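Local coordinates for ATP-dependent 6-phosphofructokinase isozyme 2 (PDB 3UMO), which catalyses the ATP-dependent phosphorylation of fructose 6-phosphate to fructose 1,6-bisphosphate, the first committing step of glycolysis, as a homodimeric kinase of the PfkB family, at residues D87-L93 and F106-A112; G131-S137 and G160-D166; A281-A285 and D299-I303. All blocks are in the same frame, centred on the assembly; numbering follows the deposited sequence.

How the contacts relate
From the N terminus the three contacts follow in series, each closing its own loop before the next opens, so none nest or cross. Contact 1 closes the excursion between 93 and 106, a hairpin of the mixed sheet that continues into the second subunit. Contact 2 follows: its segments 131-137 and 160-166 are adjacent strands of the central parallel sheet, joined through helix 146-158. Contact 3 pairs the last two helices, and the loop between them carries potassium ligands Asn289, Gly291 and Arg293. The centres of contacts 1 and 2 lie about 24 Å apart, those of contacts 2 and 3 about 23 Å, and those of contacts 1 and 3, on opposite sides of the chain's centre, about 30 Å; none touch.

Contact 1. Residues D87-L93 and F106-A112; sequences DWTRQNL and FVMPGAA
This is the open end of a beta hairpin in the mixed sheet of the PfkB kinase: extended segments 87-93 and 106-112 run antiparallel (173° between end-to-end directions), but only Leu93-Phe106 is a ladder pair. Asp87 (chi1 t) accepts from Ala112 N at OD2 (2.9 Å), while its OD1 forms a salt bridge with Arg90 NH2 (2.9 Å). Trp88 points away, yet Trp88 O touches Ala111 CB at 3.3 Å. Arg90 (chi1 and chi2 m) lays CG 3.4 Å from Ala111 N, and a water joins Arg90 N to Ala111 N. Gln91 points away and gives NE2 to Leu13 O. Arg90, Gln91 and Asn92 are assigned to the substrate-binding site. Asn92 (chi1 m) extends the pairing by side chain, OD1 taking Met108 N at 2.8 Å. Phe106 meets Phe106 of the second subunit, where the sheet runs on. Leu93 ends the segment in a hydrogen-bonded pair: Leu93 N to Phe106 O 3.2 Å, Phe106 N to Leu93 O 2.9 Å.

Contact 2. Residues G131-S137 and G160-D166; sequences GAILVIS and GIRCIVD
Ile164 (chi1 m, chi2 t) forms the apolar centre: its CD1 lies 3.6 Å from Ile133 CG2 and its CB 4.1 Å from Val135 CG2. Thr263 of helix 254-267 packs on Val135 and Ile164 on this face. On the other face Leu134 CB meets Ile161 CG2 at 3.7 Å, and Ile136 CD1 lies 4.1 Å from Cys163 CB and 4.3 Å from Val165 CG2; helix 146-158 covers Ile136 and Cys163.

Between these two layers strands 133-137 and 162-166 run parallel, 4.7 Å apart at closest axial approach and 19° from exact alignment. The register is Ile133-Arg162 through Ser137-Asp166, with CA-CA distances of 4.6 to 5.0 Å. Even-numbered residues form the alternating ladder: Arg162 N to Ala132 O 2.9 Å, Leu134 N to Arg162 O 2.8 Å, Ile164 N to Leu134 O 2.9 Å, Ile136 N to Ile164 O 2.8 Å and Asp166 N to Ile136 O 2.9 Å.

At the N-terminal end Gly131 N bonds to Gly160 O (2.7 Å), both glycines having positive phi; Gly160 ends the preceding helix in a Schellman motif. At the C-terminal end a water links Ser137 OG (2.6 Å) to Asp166 OD1 (2.7 Å), the Asp166 side chain lying about 4 Å from bound magnesium. The whole is a beta-alpha-beta unit of the ribokinase-like fold, the C-terminal ends of its strands directed to the nucleotide site.

Contact 3. Residues A281-A285 and D299-I303; sequences AAGSA and DTQKI. With ATP (adenosine-5'-triphosphate), chain E.
Both segments are regular alpha helix, each with one internal i+4 bond: Ala285 N to Ala281 O at 2.8 Å, and Ile303 N to Asp299 O at 3.0 Å. Their short axes approach to 8.0 Å and cross at 126° between N-to-C directions, and the nearest CA pair is Ala282-Thr300 at 4.9 Å. So close a crossing is possible because the first helix offers small residues to the second.

Ala281 and Ala285, one turn apart, point toward the partner helix and receive Ile303 between them. In its m,t rotamer Ile303 sets CG2 3.8 Å from Ala281 CB and CD1 4.0 Å from Ala285 CB. Thr300 (chi1 m) lies alongside, with OG1 3.3 Å from Ala285 CB and CG2 3.8 Å from Ala282 CB; its hydroxyl is hydrogen-bonded to Ser296 O, just ahead of helix 297-307. Ala285 CB also touches Asp299 CB at 3.8 Å. The two helices share a polar link through a water that donates to Ala285 O (2.8 Å) and to Asp299 OD2 (2.7 Å).

The first helix turns another side to ATP. Ser284 OG accepts from ATP O2' and donates to ATP N3, both at 3.0 Å, so one hydroxyl reads ribose and adenine together. Gly283 C lies 3.3 Å from ATP O4', and a CB on Gly283 would sit only 2.4 Å from that oxygen. Lys27 of the second subunit also bonds this nucleotide. Ala286, ending the first helix, and Asn289, Gly291 and Arg293 beyond it supply potassium ligands. The arrangement is a helix lining the ATP site of a PfkB kinase, with the C-terminal helix packed on another of its sides.

Contact 1. Residues D87-L93 and F106-A112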
loop_
_atom_site.group_PDB
_atom_site.type_symbol
_atom_site.label_atom_id
_atom_site.label_comp_id
_atom_site.label_asym_id
_atom_site.label_seq_id
_atom_site.Cartn_x
_atom_site.Cartn_y
_atom_site.Cartn_z
ATOM N N ASP A 87 -12.925 3.281 -33.425
ATOM C CA ASP A 87 -11.993 3.094 -32.316
ATOM C C ASP A 87 -12.371 1.836 -31.531
ATOM O O ASP A 87 -13.539 1.640 -31.185
ATOM C CB ASP A 87 -12.010 4.332 -31.413
ATOM C CG ASP A 87 -10.769 4.445 -30.538
ATOM O OD1 ASP A 87 -9.776 3.726 -30.792
ATOM O OD2 ASP A 87 -10.790 5.273 -29.600
ATOM N N TRP A 88 -11.388 0.986 -31.246
ATOM C CA TRP A 88 -11.673 -0.308 -30.628
ATOM C C TRP A 88 -12.137 -0.196 -29.171
ATOM O O TRP A 88 -11.668 0.662 -28.415
ATOM C CB TRP A 88 -10.466 -1.258 -30.741
ATOM C CG TRP A 88 -9.363 -0.985 -29.748
ATOM C CD1 TRP A 88 -9.308 -1.388 -28.438
ATOM C CD2 TRP A 88 -8.151 -0.263 -29.996
ATOM N NE1 TRP A 88 -8.141 -0.949 -27.858
ATOM C CE2 TRP A 88 -7.414 -0.262 -28.791
ATOM C CE3 TRP A 88 -7.623 0.381 -31.114
ATOM C CZ2 TRP A 88 -6.172 0.366 -28.682
ATOM C CZ3 TRP A 88 -6.389 1.001 -31.003
ATOM C CH2 TRP A 88 -5.679 0.990 -29.795
ATOM N N THR A 89 -13.055 -1.078 -28.786
ATOM C CA THR A 89 -13.611 -1.097 -27.433
ATOM C C THR A 89 -12.503 -1.226 -26.386
ATOM O O THR A 89 -11.700 -2.162 -26.435
ATOM C CB THR A 89 -14.638 -2.246 -27.277
ATOM O OG1 THR A 89 -15.761 -1.989 -28.131
ATOM C CG2 THR A 89 -15.119 -2.369 -25.827
ATOM N N ARG A 90 -12.461 -0.268 -25.460
ATOM C CA ARG A 90 -11.392 -0.176 -24.465
ATOM C C ARG A 90 -11.586 -1.152 -23.308
ATOM O O ARG A 90 -12.675 -1.696 -23.117
ATOM C CB ARG A 90 -11.279 1.256 -23.931
ATOM C CG ARG A 90 -10.800 2.271 -24.958
ATOM C CD ARG A 90 -9.421 1.908 -25.492
ATOM N NE ARG A 90 -8.781 3.023 -26.192
ATOM C CZ ARG A 90 -8.778 3.184 -27.513
ATOM N NH1 ARG A 90 -8.162 4.229 -28.052
ATOM N NH2 ARG A 90 -9.387 2.301 -28.297
ATOM N N GLN A 91 -10.520 -1.362 -22.540
ATOM C CA GLN A 91 -10.518 -2.348 -21.465
ATOM C C GLN A 91 -10.157 -1.733 -20.120
ATOM O O GLN A 91 -9.152 -1.023 -20.008
ATOM C CB GLN A 91 -9.501 -3.448 -21.767
ATOM C CG GLN A 91 -9.657 -4.131 -23.119
ATOM C CD GLN A 91 -9.134 -5.560 -23.094
ATOM O OE1 GLN A 91 -8.281 -5.939 -23.895
ATOM N NE2 GLN A 91 -9.648 -6.360 -22.162
ATOM N N ASN A 92 -10.972 -2.001 -19.100
ATOM C CA ASN A 92 -10.583 -1.674 -17.731
ATOM C C ASN A 92 -10.017 -2.918 -17.055
ATOM O O ASN A 92 -10.237 -4.035 -17.523
ATOM C CB ASN A 92 -11.755 -1.100 -16.928
ATOM C CG ASN A 92 -12.204 0.242 -17.448
ATOM O OD1 ASN A 92 -11.405 0.996 -17.999
ATOM N ND2 ASN A 92 -13.487 0.545 -17.288
ATOM N N LEU A 93 -9.279 -2.725 -15.967
ATOM C CA LEU A 93 -8.612 -3.845 -15.315
ATOM C C LEU A 93 -9.017 -3.997 -13.856
ATOM O O LEU A 93 -8.927 -3.044 -13.072
ATOM C CB LEU A 93 -7.089 -3.708 -15.413
ATOM C CG LEU A 93 -6.282 -4.896 -14.871
ATOM C CD1 LEU A 93 -6.563 -6.162 -15.670
ATOM C CD2 LEU A 93 -4.782 -4.597 -14.836
ATOM N N PHE A 106 -8.851 -0.398 -11.994
ATOM C CA PHE A 106 -8.290 0.690 -12.784
ATOM C C PHE A 106 -9.238 1.026 -13.918
ATOM O O PHE A 106 -9.448 0.222 -14.830
ATOM C CB PHE A 106 -6.895 0.305 -13.283
ATOM C CG PHE A 106 -5.964 -0.070 -12.170
ATOM C CD1 PHE A 106 -5.840 -1.393 -11.764
ATOM C CD2 PHE A 106 -5.260 0.904 -11.478
ATOM C CE1 PHE A 106 -5.011 -1.745 -10.710
ATOM C CE2 PHE A 106 -4.419 0.562 -10.424
ATOM C CZ PHE A 106 -4.294 -0.769 -10.038
ATOM N N VAL A 107 -9.837 2.210 -13.827
ATOM C CA VAL A 107 -10.894 2.618 -14.742
ATOM C C VAL A 107 -10.399 3.705 -15.677
ATOM O O VAL A 107 -10.093 4.822 -15.243
ATOM C CB VAL A 107 -12.135 3.124 -13.979
ATOM C CG1 VAL A 107 -13.232 3.528 -14.960
ATOM C CG2 VAL A 107 -12.639 2.056 -13.018
ATOM N N MET A 108 -10.295 3.359 -16.959
ATOM C CA MET A 108 -9.815 4.278 -17.982
ATOM C C MET A 108 -10.988 4.703 -18.861
ATOM O O MET A 108 -12.065 4.109 -18.773
ATOM C CB MET A 108 -8.705 3.609 -18.795
ATOM C CG MET A 108 -7.370 3.649 -18.085
ATOM S SD MET A 108 -6.156 2.536 -18.805
ATOM C CE MET A 108 -6.858 0.951 -18.322
ATOM N N PRO A 109 -10.801 5.752 -19.680
ATOM C CA PRO A 109 -11.917 6.222 -20.507
ATOM C C PRO A 109 -12.339 5.202 -21.557
ATOM O O PRO A 109 -11.562 4.307 -21.920
ATOM C CB PRO A 109 -11.337 7.461 -21.200
ATOM C CG PRO A 109 -10.198 7.894 -20.310
ATOM C CD PRO A 109 -9.618 6.617 -19.817
ATOM N N GLY A 110 -13.574 5.334 -22.037
ATOM C CA GLY A 110 -14.052 4.479 -23.108
ATOM C C GLY A 110 -13.428 4.880 -24.432
ATOM O O GLY A 110 -12.766 5.919 -24.531
ATOM N N ALA A 111 -13.641 4.062 -25.458
ATOM C CA ALA A 111 -13.184 4.399 -26.802
ATOM C C ALA A 111 -13.776 5.726 -27.267
ATOM O O ALA A 111 -14.837 6.152 -26.808
ATOM C CB ALA A 111 -13.546 3.294 -27.784
ATOM N N ALA A 112 -13.086 6.370 -28.197
ATOM C CA ALA A 112 -13.579 7.613 -28.776
ATOM C C ALA A 112 -14.803 7.353 -29.648
ATOM O O ALA A 112 -14.972 6.257 -30.189
ATOM C CB ALA A 112 -12.487 8.294 -29.581
HETATM O O HOH W 1 -14.641 5.564 -33.037
HETATM O O HOH W 2 -14.921 1.543 -25.299
HETATM O O HOH W 3 -14.541 3.099 -18.403
HETATM O O HOH W 4 -11.867 1.650 -20.820
#

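Contact 2. Residues G131-S137 and G160-D166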
loop_
_atom_site.group_PDB
_atom_site.type_symbol
_atom_site.label_atom_id
_atom_site.label_comp_id
_atom_site.label_asym_id
_atom_site.label_seq_id
_atom_site.Cartn_x
_atom_site.Cartn_y
_atom_site.Cartn_z
ATOM N N GLY A 131 -43.336 5.638 -24.541
ATOM C CA GLY A 131 -43.752 5.012 -23.302
ATOM C C GLY A 131 -42.708 4.067 -22.738
ATOM O O GLY A 131 -42.732 3.741 -21.551
ATOM N N ALA A 132 -41.795 3.618 -23.592
ATOM C CA ALA A 132 -40.703 2.761 -23.143
ATOM C C ALA A 132 -39.688 3.543 -22.322
ATOM O O ALA A 132 -39.644 4.774 -22.368
ATOM C CB ALA A 132 -40.023 2.089 -24.324
ATOM N N ILE A 133 -38.863 2.811 -21.582
ATOM C CA ILE A 133 -37.876 3.408 -20.701
ATOM C C ILE A 133 -36.469 3.265 -21.271
ATOM O O ILE A 133 -36.086 2.195 -21.747
ATOM C CB ILE A 133 -37.955 2.772 -19.298
ATOM C CG1 ILE A 133 -39.309 3.105 -18.662
ATOM C CG2 ILE A 133 -36.820 3.252 -18.402
ATOM C CD1 ILE A 133 -39.586 2.337 -17.391
ATOM N N LEU A 134 -35.715 4.360 -21.232
ATOM C CA LEU A 134 -34.314 4.364 -21.630
ATOM C C LEU A 134 -33.434 4.770 -20.457
ATOM O O LEU A 134 -33.582 5.861 -19.900
ATOM C CB LEU A 134 -34.078 5.331 -22.788
ATOM C CG LEU A 134 -32.599 5.462 -23.164
ATOM C CD1 LEU A 134 -32.093 4.135 -23.705
ATOM C CD2 LEU A 134 -32.393 6.590 -24.179
ATOM N N VAL A 135 -32.511 3.893 -20.086
ATOM C CA VAL A 135 -31.561 4.208 -19.024
ATOM C C VAL A 135 -30.222 4.611 -19.617
ATOM O O VAL A 135 -29.525 3.789 -20.211
ATOM C CB VAL A 135 -31.340 3.007 -18.079
ATOM C CG1 VAL A 135 -30.407 3.400 -16.931
ATOM C CG2 VAL A 135 -32.667 2.496 -17.539
ATOM N N ILE A 136 -29.864 5.881 -19.454
ATOM C CA ILE A 136 -28.573 6.381 -19.906
ATOM C C ILE A 136 -27.624 6.355 -18.710
ATOM O O ILE A 136 -27.770 7.140 -17.771
ATOM C CB ILE A 136 -28.691 7.814 -20.460
ATOM C CG1 ILE A 136 -29.781 7.881 -21.526
ATOM C CG2 ILE A 136 -27.359 8.269 -21.042
ATOM C CD1 ILE A 136 -30.928 8.795 -21.165
ATOM N N SER A 137 -26.658 5.441 -18.735
ATOM C CA SER A 137 -25.793 5.230 -17.580
ATOM C C SER A 137 -24.321 5.065 -17.960
ATOM O O SER A 137 -23.978 4.316 -18.879
ATOM C CB SER A 137 -26.256 3.998 -16.781
ATOM O OG SER A 137 -25.317 3.694 -15.768
ATOM N N GLY A 160 -41.948 10.675 -26.177
ATOM C CA GLY A 160 -42.515 9.822 -25.152
ATOM C C GLY A 160 -41.598 8.768 -24.572
ATOM O O GLY A 160 -42.064 7.889 -23.850
ATOM N N ILE A 161 -40.306 8.841 -24.874
ATOM C CA ILE A 161 -39.352 7.931 -24.241
ATOM C C ILE A 161 -39.036 8.426 -22.834
ATOM O O ILE A 161 -38.652 9.584 -22.648
ATOM C CB ILE A 161 -38.053 7.797 -25.051
ATOM C CG1 ILE A 161 -38.358 7.246 -26.446
ATOM C CG2 ILE A 161 -37.063 6.890 -24.317
ATOM C CD1 ILE A 161 -37.190 7.310 -27.400
ATOM N N ARG A 162 -39.219 7.553 -21.845
ATOM C CA ARG A 162 -39.011 7.926 -20.452
ATOM C C ARG A 162 -37.545 7.706 -20.080
ATOM O O ARG A 162 -37.048 6.584 -20.136
ATOM C CB ARG A 162 -39.949 7.130 -19.540
ATOM C CG ARG A 162 -41.436 7.352 -19.850
ATOM C CD ARG A 162 -42.321 6.339 -19.126
ATOM N NE ARG A 162 -42.486 6.648 -17.708
ATOM C CZ ARG A 162 -43.012 5.813 -16.816
ATOM N NH1 ARG A 162 -43.418 4.606 -17.189
ATOM N NH2 ARG A 162 -43.127 6.183 -15.547
ATOM N N CYS A 163 -36.852 8.781 -19.712
ATOM C CA CYS A 163 -35.406 8.705 -19.509
ATOM C C CYS A 163 -34.971 8.639 -18.048
ATOM O O CYS A 163 -35.439 9.407 -17.203
ATOM C CB CYS A 163 -34.714 9.877 -20.210
ATOM S SG CYS A 163 -34.904 9.845 -22.009
ATOM N N ILE A 164 -34.067 7.701 -17.769
ATOM C CA ILE A 164 -33.452 7.561 -16.460
ATOM C C ILE A 164 -31.964 7.815 -16.647
ATOM O O ILE A 164 -31.359 7.317 -17.598
ATOM C CB ILE A 164 -33.691 6.143 -15.903
ATOM C CG1 ILE A 164 -35.190 5.933 -15.651
ATOM C CG2 ILE A 164 -32.881 5.906 -14.632
ATOM C CD1 ILE A 164 -35.549 4.512 -15.228
ATOM N N VAL A 165 -31.377 8.614 -15.761
ATOM C CA VAL A 165 -29.982 9.014 -15.930
ATOM C C VAL A 165 -29.128 8.647 -14.722
ATOM O O VAL A 165 -29.503 8.912 -13.583
ATOM C CB VAL A 165 -29.865 10.535 -16.185
ATOM C CG1 VAL A 165 -28.400 10.954 -16.305
ATOM C CG2 VAL A 165 -30.648 10.938 -17.437
ATOM N N ASP A 166 -27.979 8.019 -14.977
ATOM C CA ASP A 166 -26.987 7.770 -13.937
ATOM C C ASP A 166 -25.617 8.095 -14.518
ATOM O O ASP A 166 -25.089 7.347 -15.336
ATOM C CB ASP A 166 -27.051 6.315 -13.468
ATOM C CG ASP A 166 -26.076 6.016 -12.339
ATOM O OD1 ASP A 166 -26.066 4.857 -11.874
ATOM O OD2 ASP A 166 -25.324 6.926 -11.917
HETATM O O HOH W 5 -44.769 4.357 -19.992
HETATM O O HOH W 6 -26.386 2.730 -13.553
#

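Contact 3. Residues A281-A285 and D299-I303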
loop_
_atom_site.group_PDB
_atom_site.type_symbol
_atom_site.label_atom_id
_atom_site.label_comp_id
_atom_site.label_asym_id
_atom_site.label_seq_id
_atom_site.Cartn_x
_atom_site.Cartn_y
_atom_site.Cartn_z
ATOM N N ALA A 281 -32.536 -2.982 -1.989
ATOM C CA ALA A 281 -32.414 -4.438 -1.901
ATOM C C ALA A 281 -31.432 -4.983 -2.936
ATOM O O ALA A 281 -30.574 -5.808 -2.609
ATOM C CB ALA A 281 -33.782 -5.121 -2.032
ATOM N N ALA A 282 -31.551 -4.523 -4.177
ATOM C CA ALA A 282 -30.661 -4.994 -5.239
ATOM C C ALA A 282 -29.244 -4.459 -5.077
ATOM O O ALA A 282 -28.267 -5.189 -5.284
ATOM C CB ALA A 282 -31.213 -4.621 -6.604
ATOM N N GLY A 283 -29.126 -3.173 -4.748
ATOM C CA GLY A 283 -27.819 -2.581 -4.523
ATOM C C GLY A 283 -27.054 -3.325 -3.433
ATOM O O GLY A 283 -25.882 -3.669 -3.591
ATOM N N SER A 284 -27.727 -3.579 -2.317
ATOM C CA SER A 284 -27.089 -4.254 -1.198
ATOM C C SER A 284 -26.894 -5.747 -1.480
ATOM O O SER A 284 -25.920 -6.344 -1.023
ATOM C CB SER A 284 -27.875 -4.009 0.092
ATOM O OG SER A 284 -27.873 -2.622 0.426
ATOM N N ALA A 285 -27.797 -6.338 -2.257
ATOM C CA ALA A 285 -27.626 -7.729 -2.670
ATOM C C ALA A 285 -26.347 -7.857 -3.487
ATOM O O ALA A 285 -25.606 -8.831 -3.342
ATOM C CB ALA A 285 -28.823 -8.200 -3.482
ATOM N N ASP A 299 -31.164 -13.098 -3.331
ATOM C CA ASP A 299 -30.673 -12.176 -2.303
ATOM C C ASP A 299 -31.480 -10.883 -2.319
ATOM O O ASP A 299 -31.812 -10.336 -1.266
ATOM C CB ASP A 299 -29.189 -11.858 -2.510
ATOM C CG ASP A 299 -28.285 -13.035 -2.213
ATOM O OD1 ASP A 299 -28.701 -13.942 -1.459
ATOM O OD2 ASP A 299 -27.144 -13.038 -2.735
ATOM N N THR A 300 -31.796 -10.396 -3.515
ATOM C CA THR A 300 -32.574 -9.163 -3.643
ATOM C C THR A 300 -33.966 -9.361 -3.045
ATOM O O THR A 300 -34.464 -8.516 -2.299
ATOM C CB THR A 300 -32.672 -8.706 -5.119
ATOM O OG1 THR A 300 -31.350 -8.515 -5.654
ATOM C CG2 THR A 300 -33.461 -7.406 -5.239
ATOM N N GLN A 301 -34.583 -10.498 -3.354
ATOM C CA GLN A 301 -35.899 -10.819 -2.810
ATOM C C GLN A 301 -35.887 -10.882 -1.289
ATOM O O GLN A 301 -36.801 -10.381 -0.637
ATOM C CB GLN A 301 -36.417 -12.140 -3.385
ATOM C CG GLN A 301 -37.725 -12.607 -2.767
ATOM C CD GLN A 301 -38.372 -13.739 -3.545
ATOM O OE1 GLN A 301 -37.699 -14.480 -4.265
ATOM N NE2 GLN A 301 -39.688 -13.872 -3.412
ATOM N N LYS A 302 -34.847 -11.496 -0.732
ATOM C CA LYS A 302 -34.733 -11.655 0.720
ATOM C C LYS A 302 -34.614 -10.300 1.416
ATOM O O LYS A 302 -35.290 -10.034 2.415
ATOM C CB LYS A 302 -33.520 -12.525 1.064
ATOM C CG LYS A 302 -33.352 -12.809 2.556
ATOM C CD LYS A 302 -31.986 -13.433 2.854
ATOM C CE LYS A 302 -31.805 -14.756 2.125
ATOM N NZ LYS A 302 -30.494 -15.409 2.443
ATOM N N ILE A 303 -33.745 -9.446 0.887
ATOM C CA ILE A 303 -33.577 -8.109 1.450
ATOM C C ILE A 303 -34.858 -7.285 1.281
ATOM O O ILE A 303 -35.309 -6.626 2.220
ATOM C CB ILE A 303 -32.373 -7.373 0.831
ATOM C CG1 ILE A 303 -31.075 -8.106 1.186
ATOM C CG2 ILE A 303 -32.324 -5.925 1.336
ATOM C CD1 ILE A 303 -29.861 -7.672 0.370
HETATM P PG ATP E . -21.222 2.450 -7.877
HETATM O O1G ATP E . -21.575 3.097 -9.169
HETATM O O2G ATP E . -21.258 0.952 -8.168
HETATM O O3G ATP E . -19.894 2.866 -7.347
HETATM P PB ATP E . -22.826 4.141 -6.432
HETATM O O1B ATP E . -21.669 4.957 -5.779
HETATM O O2B ATP E . -23.512 4.858 -7.613
HETATM O O3B ATP E . -22.359 2.670 -6.836
HETATM P PA ATP E . -23.963 3.439 -3.882
HETATM O O1A ATP E . -22.558 3.308 -3.375
HETATM O O2A ATP E . -24.831 4.371 -3.034
HETATM O O3A ATP E . -23.978 3.912 -5.361
HETATM O "O5'" ATP E . -24.587 1.958 -3.949
HETATM C "C5'" ATP E . -25.939 1.800 -4.219
HETATM C "C4'" ATP E . -26.713 0.971 -3.298
HETATM O "O4'" ATP E . -25.966 -0.240 -3.049
HETATM C "C3'" ATP E . -26.840 1.577 -1.963
HETATM O "O3'" ATP E . -27.892 2.464 -1.902
HETATM C "C2'" ATP E . -27.015 0.404 -1.089
HETATM O "O2'" ATP E . -28.277 -0.109 -1.233
HETATM C "C1'" ATP E . -26.058 -0.558 -1.680
HETATM N N9 ATP E . -24.742 -0.467 -1.051
HETATM C C8 ATP E . -23.676 0.200 -1.529
HETATM N N7 ATP E . -22.659 0.036 -0.646
HETATM C C5 ATP E . -23.085 -0.728 0.381
HETATM C C6 ATP E . -22.478 -1.214 1.544
HETATM N N6 ATP E . -21.047 -0.898 1.866
HETATM N N1 ATP E . -23.210 -1.971 2.379
HETATM C C2 ATP E . -24.495 -2.264 2.113
HETATM N N3 ATP E . -25.095 -1.816 1.007
HETATM C C4 ATP E . -24.420 -1.054 0.129
HETATM O O HOH W 7 -26.741 -11.086 -4.528
#